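Local coordinates for DUF4848 domain-containing protein (Bacteroides thetaiotaomicron, PDB 4LB8) that is of unknown function but belongs to the DUF4848 family and is probably exported as a lipoprotein, at the interface of chains A and B. Sequence-based numbering; all coordinates share one arbitrary frame. Chains: chain A/B, Uncharacterized protein.

Contact 1: the interface of chains A and B. Residues chain A 40-41, 44, 122-123; chain B 191, 193, 257-258.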
ATOM      1  N   LEU A  40      26.690  -3.371 -24.651  1.00 39.45           N
ATOM      2  CA  LEU A  40      25.547  -3.258 -23.745  1.00 37.84           C
ATOM      3  C   LEU A  40      25.399  -1.770 -23.262  1.00 43.81           C
ATOM      4  O   LEU A  40      24.298  -1.194 -23.355  1.00 44.75           O
ATOM      5  CB  LEU A  40      25.729  -4.256 -22.568  1.00 35.87           C
ATOM      6  CG  LEU A  40      24.571  -4.455 -21.554  1.00 36.48           C
ATOM      7  CD1 LEU A  40      23.379  -5.176 -22.167  1.00 34.08           C
ATOM      8  CD2 LEU A  40      25.068  -5.204 -20.337  1.00 35.84           C
ATOM      9  N   LEU A  41      26.527  -1.142 -22.839  1.00 38.06           N
ATOM     10  CA  LEU A  41      26.593   0.245 -22.378  1.00 37.34           C
ATOM     11  C   LEU A  41      26.190   1.210 -23.486  1.00 44.67           C
ATOM     12  O   LEU A  41      25.313   2.049 -23.267  1.00 45.86           O
ATOM     13  CB  LEU A  41      28.016   0.591 -21.870  1.00 36.97           C
ATOM     14  CG  LEU A  41      28.230   2.055 -21.415  1.00 39.05           C
ATOM     15  CD1 LEU A  41      27.410   2.355 -20.146  1.00 36.88           C
ATOM     16  CD2 LEU A  41      29.686   2.326 -21.178  1.00 35.93           C
ATOM     17  N   SER A  44      22.417   0.372 -24.502  1.00 42.65           N
ATOM     18  CA  SER A  44      21.443   0.760 -23.468  1.00 43.69           C
ATOM     19  C   SER A  44      21.354   2.279 -23.253  1.00 50.55           C
ATOM     20  O   SER A  44      20.360   2.715 -22.689  1.00 51.40           O
ATOM     21  CB  SER A  44      21.705   0.060 -22.138  1.00 47.88           C
ATOM     22  OG  SER A  44      22.807   0.606 -21.439  1.00 60.90           O
ATOM     23  N   ALA A 122      18.794  -5.496 -19.119  1.00 37.23           N
ATOM     24  CA  ALA A 122      19.365  -4.800 -20.285  1.00 36.64           C
ATOM     25  C   ALA A 122      19.835  -5.792 -21.359  1.00 39.27           C
ATOM     26  O   ALA A 122      19.926  -5.411 -22.505  1.00 38.38           O
ATOM     27  CB  ALA A 122      20.489  -3.866 -19.869  1.00 36.91           C
ATOM     28  N   ASN A 123      19.990  -7.078 -21.020  1.00 36.08           N
ATOM     29  CA  ASN A 123      20.372  -8.112 -21.990  1.00 35.71           C
ATOM     30  C   ASN A 123      19.282  -8.364 -23.062  1.00 41.30           C
ATOM     31  O   ASN A 123      19.577  -9.013 -24.068  1.00 42.17           O
ATOM     32  CB  ASN A 123      20.722  -9.408 -21.287  1.00 29.41           C
ATOM     33  CG  ASN A 123      22.113  -9.398 -20.739  1.00 43.46           C
ATOM     34  OD1 ASN A 123      22.967  -8.682 -21.224  1.00 42.78           O
ATOM     35  ND2 ASN A 123      22.400 -10.216 -19.740  1.00 35.28           N
TER
ATOM     36  N   ILE B 191      28.236  -5.473 -13.330  1.00 39.10           N
ATOM     37  CA  ILE B 191      27.369  -4.626 -14.184  1.00 37.38           C
ATOM     38  C   ILE B 191      25.986  -4.596 -13.576  1.00 39.97           C
ATOM     39  O   ILE B 191      25.347  -5.643 -13.453  1.00 39.71           O
ATOM     40  CB  ILE B 191      27.323  -5.106 -15.673  1.00 39.97           C
ATOM     41  CG1 ILE B 191      28.740  -5.286 -16.313  1.00 39.41           C
ATOM     42  CG2 ILE B 191      26.350  -4.258 -16.543  1.00 39.60           C
ATOM     43  CD1 ILE B 191      29.528  -4.048 -16.566  1.00 38.79           C
ATOM     44  N   HIS B 193      22.111  -3.618 -13.754  1.00 34.27           N
ATOM     45  CA  HIS B 193      21.009  -3.511 -14.706  1.00 34.07           C
ATOM     46  C   HIS B 193      19.841  -2.806 -14.041  1.00 42.19           C
ATOM     47  O   HIS B 193      19.491  -3.159 -12.922  1.00 43.57           O
ATOM     48  CB  HIS B 193      20.576  -4.925 -15.148  1.00 34.68           C
ATOM     49  CG  HIS B 193      21.504  -5.585 -16.121  1.00 37.97           C
ATOM     50  ND1 HIS B 193      22.773  -5.985 -15.755  1.00 39.62           N
ATOM     51  CD2 HIS B 193      21.287  -5.944 -17.402  1.00 39.27           C
ATOM     52  CE1 HIS B 193      23.300  -6.517 -16.841  1.00 39.57           C
ATOM     53  NE2 HIS B 193      22.435  -6.520 -17.853  1.00 39.71           N
ATOM     54  N   LYS B 257      18.239  -0.421 -18.731  1.00 39.58           N
ATOM     55  CA  LYS B 257      19.492   0.328 -18.775  1.00 39.48           C
ATOM     56  C   LYS B 257      20.603  -0.330 -17.976  1.00 43.24           C
ATOM     57  O   LYS B 257      20.354  -0.955 -16.957  1.00 44.12           O
ATOM     58  CB  LYS B 257      19.263   1.745 -18.164  1.00 41.10           C
ATOM     59  CG  LYS B 257      18.468   2.741 -18.996  1.00 49.84           C
ATOM     60  CD  LYS B 257      19.374   3.623 -19.859  1.00 56.38           C
ATOM     61  CE  LYS B 257      18.596   4.728 -20.525  1.00 68.38           C
ATOM     62  NZ  LYS B 257      19.121   5.068 -21.875  1.00 77.13           N
ATOM     63  N   VAL B 258      21.830  -0.124 -18.401  1.00 40.40           N
ATOM     64  CA  VAL B 258      23.018  -0.398 -17.615  1.00 39.25           C
ATOM     65  C   VAL B 258      22.985   0.778 -16.651  1.00 42.13           C
ATOM     66  O   VAL B 258      23.010   1.931 -17.103  1.00 40.85           O
ATOM     67  CB  VAL B 258      24.315  -0.458 -18.470  1.00 42.45           C
ATOM     68  CG1 VAL B 258      25.556  -0.448 -17.583  1.00 42.58           C
ATOM     69  CG2 VAL B 258      24.321  -1.666 -19.378  1.00 42.19           C
TER
HETATM   70  O   HOH W   1      22.883   2.757 -20.039  1.00 38.35           O
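A:Leu40 and A:Ser44, on helix 33-44, meet B:Val258 and B:Lys257 on strand 254-262 in one patch of a two-fold symmetric interface between two copies of the same protein; a twin patch has the chains exchanged. It is one of the patches that hold the two chains of the deposited assembly together, though the structure alone does not show that this dimer is the biological one. Polar and apolar contacts lie side by side. B:Lys257 reaches the C-terminal end of the helix, where its side-chain amine NZ donates to the carbonyl O of A:Ser44 at 2.8 Å. The bond lies in the carbonyl plane, on a lone pair. Bends at chi2 (-93°) and chi4 (-146°) curve the lysine chain round to this oxygen. If the lysine is charged, as is likely, it would suit the carbonyl end of the helix. The hydroxyl OG of A:Ser44 accepts a fairly straight bond from the backbone N of B:Val258, at 3.3 Å. A water bonded to the same OG also bonds to B:Val258 O, so serine and valine backbone are linked twice. Beside this polar group, methyl CG2 of B:Val258 packs on CG of A:Leu40 at 3.5 Å. The leucine points its CD2 at the imidazole of B:His193, and the two side chains run at about a right angle. Methyl CB of A:Ala122, from 3-10 helix 121-125, lies 3.3 Å from CD2 of B:His193.

Contact 2: the interface of chains A and B. Residues chain A 44, 121-122, 124-125; chain B 256.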
ATOM      1  N   SER A  44      22.417   0.372 -24.502  1.00 42.65           N
ATOM      2  CA  SER A  44      21.443   0.760 -23.468  1.00 43.69           C
ATOM      3  C   SER A  44      21.354   2.279 -23.253  1.00 50.55           C
ATOM      4  O   SER A  44      20.360   2.715 -22.689  1.00 51.40           O
ATOM      5  CB  SER A  44      21.705   0.060 -22.138  1.00 47.88           C
ATOM      6  OG  SER A  44      22.807   0.606 -21.439  1.00 60.90           O
ATOM      7  N   VAL A 121      18.063  -7.471 -17.036  1.00 35.60           N
ATOM      8  CA  VAL A 121      17.082  -6.826 -17.905  1.00 34.60           C
ATOM      9  C   VAL A 121      17.646  -6.203 -19.198  1.00 39.96           C
ATOM     10  O   VAL A 121      17.013  -6.345 -20.257  1.00 38.62           O
ATOM     11  CB  VAL A 121      16.202  -5.797 -17.130  1.00 36.16           C
ATOM     12  CG1 VAL A 121      15.314  -6.505 -16.126  1.00 34.36           C
ATOM     13  CG2 VAL A 121      17.021  -4.692 -16.450  1.00 35.45           C
ATOM     14  N   ALA A 122      18.794  -5.496 -19.119  1.00 37.23           N
ATOM     15  CA  ALA A 122      19.365  -4.800 -20.285  1.00 36.64           C
ATOM     16  C   ALA A 122      19.835  -5.792 -21.359  1.00 39.27           C
ATOM     17  O   ALA A 122      19.926  -5.411 -22.505  1.00 38.38           O
ATOM     18  CB  ALA A 122      20.489  -3.866 -19.869  1.00 36.91           C
ATOM     19  N   GLU A 124      18.052  -7.819 -22.860  1.00 38.07           N
ATOM     20  CA  GLU A 124      16.904  -7.909 -23.775  1.00 38.42           C
ATOM     21  C   GLU A 124      17.276  -7.418 -25.194  1.00 45.74           C
ATOM     22  O   GLU A 124      16.736  -7.925 -26.178  1.00 49.20           O
ATOM     23  CB  GLU A 124      15.690  -7.125 -23.233  1.00 39.27           C
ATOM     24  CG  GLU A 124      15.857  -5.609 -23.144  1.00 46.87           C
ATOM     25  CD  GLU A 124      14.585  -4.784 -23.220  1.00 57.92           C
ATOM     26  OE1 GLU A 124      13.508  -5.361 -23.496  1.00 57.84           O
ATOM     27  OE2 GLU A 124      14.671  -3.549 -23.038  1.00 39.23           O
ATOM     28  N   TYR A 125      18.217  -6.470 -25.290  1.00 39.88           N
ATOM     29  CA  TYR A 125      18.712  -5.934 -26.553  1.00 39.61           C
ATOM     30  C   TYR A 125      19.431  -6.992 -27.389  1.00 44.49           C
ATOM     31  O   TYR A 125      19.436  -6.883 -28.607  1.00 44.87           O
ATOM     32  CB  TYR A 125      19.691  -4.768 -26.292  1.00 39.65           C
ATOM     33  CG  TYR A 125      19.084  -3.619 -25.518  1.00 40.45           C
ATOM     34  CD1 TYR A 125      18.017  -2.893 -26.033  1.00 42.71           C
ATOM     35  CD2 TYR A 125      19.625  -3.208 -24.306  1.00 40.65           C
ATOM     36  CE1 TYR A 125      17.425  -1.865 -25.305  1.00 44.10           C
ATOM     37  CE2 TYR A 125      19.069  -2.153 -23.586  1.00 41.51           C
ATOM     38  CZ  TYR A 125      17.964  -1.488 -24.087  1.00 50.50           C
ATOM     39  OH  TYR A 125      17.407  -0.451 -23.384  1.00 54.29           O
TER
ATOM     40  N   THR B 256      15.047  -0.513 -20.165  1.00 35.60           N
ATOM     41  CA  THR B 256      16.139  -1.281 -19.553  1.00 34.73           C
ATOM     42  C   THR B 256      17.442  -0.533 -19.783  1.00 41.12           C
ATOM     43  O   THR B 256      17.694  -0.009 -20.869  1.00 40.82           O
ATOM     44  CB  THR B 256      16.186  -2.723 -20.015  1.00 39.52           C
ATOM     45  OG1 THR B 256      16.573  -2.784 -21.388  1.00 41.40           O
ATOM     46  CG2 THR B 256      14.878  -3.474 -19.747  1.00 34.54           C
TER
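The 3-10 helix 121-125 of chain A receives strand 254-262 of chain B at B:Thr256, in a contact between two DUF4848 family chains. A:Val121, A:Ala122, A:Glu124 and A:Tyr125 gather round this threonine, which hides 85 Å² of its surface against chain A. Both its side-chain hydroxyl and its backbone carbonyl are bonded across the interface. The hydroxyl OG1 donates to the carboxylate OE2 of A:Glu124 at 2.6 Å. The glutamate and threonine side chains meet head on. OE2 is met on its anti side, with the donor 26° out of the carboxylate plane. The glutamate starts from a chi1 of 66°, which sets CG between the backbone N and the carbonyl carbon, and its chain is extended beyond CG. This carries the carboxylate to the threonine. A:Tyr125 adds a second bond. Its phenol OH donates to the backbone O of B:Thr256, also at 2.6 Å, tilted from the carbonyl plane. The tyrosine ring runs alongside the threonine, pointing the other way. The phenol OH is also 3.2 Å from OG1 of B:Thr256. With the OG1 hydrogen assigned to the glutamate and the phenol hydrogen to the carbonyl, this last pair is probably a secondary contact. The methyl CG2 of B:Thr256 packs on CB of A:Val121 at 3.7 Å and also lies against the carboxylate of A:Glu124, 3.3 Å from OE2. With chi1 at 69°, OG1 of the threonine is turned to the glutamate and tyrosine, and CG2 to the valine and the carboxylate edge. Backbone also takes part, since CA of A:Ala122 packs against CB of B:Thr256 at 3.8 Å.

Contact 1 and contact 2 are neighbours, with the centres of their C-alpha atoms about 5 Å apart. They share A:Ser44 and A:Ala122. On chain B, consecutive residues of strand 254-262 serve them: B:Thr256 in contact 2, then B:Lys257 and B:Val258 in contact 1. On chain A, helix 33-44 mainly serves contact 1, while the 3-10 helix 121-125 contributes to both. The strand is thus held against two separate chain A elements at once, which should fix its position relative to them. The two-fold symmetry repeats the pair with the chains exchanged, so each chain both offers the strand and receives it.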